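Local atomic coordinates of competence/damage-inducible protein CinA (Agrobacterium tumefaciens, PDB entry 2A9S), a protein that is of uncharacterised function but belongs to the CinA family of competence- and damage-inducible proteins, whose relatives include nicotinamide-nucleotide amidases. Residues Ala31-Gly36 with Ala105-Ala110. Sequence-based numbering, arbitrary orientation.
Sequences AESCTG and AVTGIA
Ala31 and Glu32 pair in parallel with Ala105 and Val106, and two backbone hydrogen bonds join them. Val106 N donates to Ala31 O at 3.1 Å, nearly in line with the carbonyl. Ser33 N donates to Val106 O, with the donor tilted 24° from the carbonyl plane. The CA-H of Ala105 also points at Ala31 O. After Glu32 the strand ends, and Ser33 to Gly36 form a type I turn, closed by a hydrogen bond from Gly36 N to Ser33 O.

Van der Waals contacts follow the two faces of the sheet. The methyls of Ala31 and Ala105 meet on one face. On the other, Val106 CG2 lies 3.4 Å from Thr35 OG1 and 4.1 Å from Cys34 SG, and the Thr35 and Val106 side chains cross at about a right angle. Cys34 SG, set between the backbone N and carbonyl carbon of Cys34 (chi1 57°), rests directly on the Gly108 backbone, with no side chain in between. SG lies 3.4 Å from Gly108 N.

Hydrogen bonds hold the polar side chains. Thr35 OG1 donates to the anti side of Glu32 OE1 at 2.6 Å. The Glu32 carboxylate also accepts from Ile39 N and Ala40 N, at the start of helix 38-43. One water bridges Ser33 OG, Thr107 OG1 and Gly108 O. Ser33 OG also bonds Lys65 NZ, and Thr107 OG1 bonds Ala81 O.

The contact joins two adjacent inner strands of the mixed sheet, 28-32 and 102-108, at their C-terminal ends. Helix 84-96 packs on the Ala31 and Ala105 face, and helix 147-167 on Thr35 and Val106.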
loop_
_atom_site.group_PDB
_atom_site.type_symbol
_atom_site.label_atom_id
_atom_site.label_comp_id
_atom_site.label_asym_id
_atom_site.label_seq_id
_atom_site.Cartn_x
_atom_site.Cartn_y
_atom_site.Cartn_z
ATOM N N ALA A 31 5.477 -5.967 0.842
ATOM C CA ALA A 31 6.423 -5.042 0.254
ATOM C C ALA A 31 6.116 -5.021 -1.234
ATOM O O ALA A 31 6.282 -6.046 -1.886
ATOM C CB ALA A 31 7.838 -5.529 0.467
ATOM N N GLU A 32 5.710 -3.878 -1.778
ATOM C CA GLU A 32 5.109 -3.891 -3.101
ATOM C C GLU A 32 5.757 -2.877 -4.021
ATOM O O GLU A 32 5.859 -1.697 -3.698
ATOM C CB GLU A 32 3.604 -3.590 -3.011
ATOM C CG GLU A 32 2.872 -4.515 -2.025
ATOM C CD GLU A 32 1.407 -4.313 -2.037
ATOM O OE1 GLU A 32 0.844 -4.267 -3.153
ATOM O OE2 GLU A 32 0.838 -4.237 -0.922
ATOM N N SER A 33 6.155 -3.336 -5.187
ATOM C CA SER A 33 6.616 -2.421 -6.189
ATOM C C SER A 33 5.437 -2.299 -7.201
ATOM O O SER A 33 4.556 -1.384 -7.065
ATOM C CB SER A 33 7.958 -2.943 -6.727
ATOM O OG SER A 33 8.635 -2.007 -7.566
ATOM N N CYS A 34 5.360 -3.268 -8.110
ATOM C CA CYS A 34 4.453 -3.208 -9.256
ATOM C C CYS A 34 2.955 -3.195 -8.931
ATOM O O CYS A 34 2.202 -2.616 -9.704
ATOM C CB CYS A 34 4.765 -4.331 -10.238
ATOM S SG CYS A 34 4.670 -5.958 -9.502
ATOM N N THR A 35 2.540 -3.807 -7.807
ATOM C CA THR A 35 1.100 -3.834 -7.405
ATOM C C THR A 35 0.666 -2.570 -6.671
ATOM O O THR A 35 -0.521 -2.354 -6.434
ATOM C CB THR A 35 0.767 -5.029 -6.476
ATOM O OG1 THR A 35 1.739 -5.093 -5.410
ATOM C CG2 THR A 35 0.752 -6.358 -7.267
ATOM N N GLY A 36 1.634 -1.748 -6.298
ATOM C CA GLY A 36 1.371 -0.381 -5.785
ATOM C C GLY A 36 0.504 -0.258 -4.521
ATOM O O GLY A 36 -0.057 0.816 -4.254
ATOM N N ALA A 105 6.826 -10.117 -0.907
ATOM C CA ALA A 105 7.421 -9.031 -1.684
ATOM C C ALA A 105 7.222 -9.289 -3.176
ATOM O O ALA A 105 7.363 -10.428 -3.620
ATOM C CB ALA A 105 8.926 -8.935 -1.379
ATOM N N VAL A 106 6.896 -8.248 -3.930
ATOM C CA VAL A 106 6.719 -8.399 -5.389
ATOM C C VAL A 106 7.436 -7.274 -6.115
ATOM O O VAL A 106 7.389 -6.097 -5.671
ATOM C CB VAL A 106 5.208 -8.484 -5.823
ATOM C CG1 VAL A 106 4.499 -9.641 -5.108
ATOM C CG2 VAL A 106 4.449 -7.155 -5.595
ATOM N N THR A 107 8.114 -7.624 -7.220
ATOM C CA THR A 107 8.750 -6.626 -8.055
ATOM C C THR A 107 8.588 -7.088 -9.510
ATOM O O THR A 107 8.929 -8.247 -9.836
ATOM C CB THR A 107 10.259 -6.379 -7.711
ATOM O OG1 THR A 107 10.785 -5.396 -8.615
ATOM C CG2 THR A 107 11.100 -7.643 -7.785
ATOM N N GLY A 108 7.984 -6.236 -10.336
ATOM C CA GLY A 108 7.725 -6.658 -11.724
ATOM C C GLY A 108 7.448 -5.514 -12.667
ATOM O O GLY A 108 7.578 -4.335 -12.279
ATOM N N ILE A 109 7.050 -5.881 -13.899
ATOM C CA ILE A 109 6.783 -4.916 -14.955
ATOM C C ILE A 109 5.321 -5.004 -15.364
ATOM O O ILE A 109 4.940 -5.918 -16.090
ATOM C CB ILE A 109 7.674 -5.160 -16.197
ATOM C CG1 ILE A 109 9.138 -5.185 -15.760
ATOM C CG2 ILE A 109 7.401 -4.088 -17.235
ATOM C CD1 ILE A 109 10.115 -5.742 -16.815
ATOM N N ALA A 110 4.509 -4.074 -14.876
ATOM C CA ALA A 110 3.063 -4.106 -15.186
ATOM C C ALA A 110 2.763 -3.523 -16.574
ATOM O O ALA A 110 1.709 -3.790 -17.162
ATOM C CB ALA A 110 2.228 -3.411 -14.073
HETATM O O HOH W 1 9.299 -3.479 -9.636
#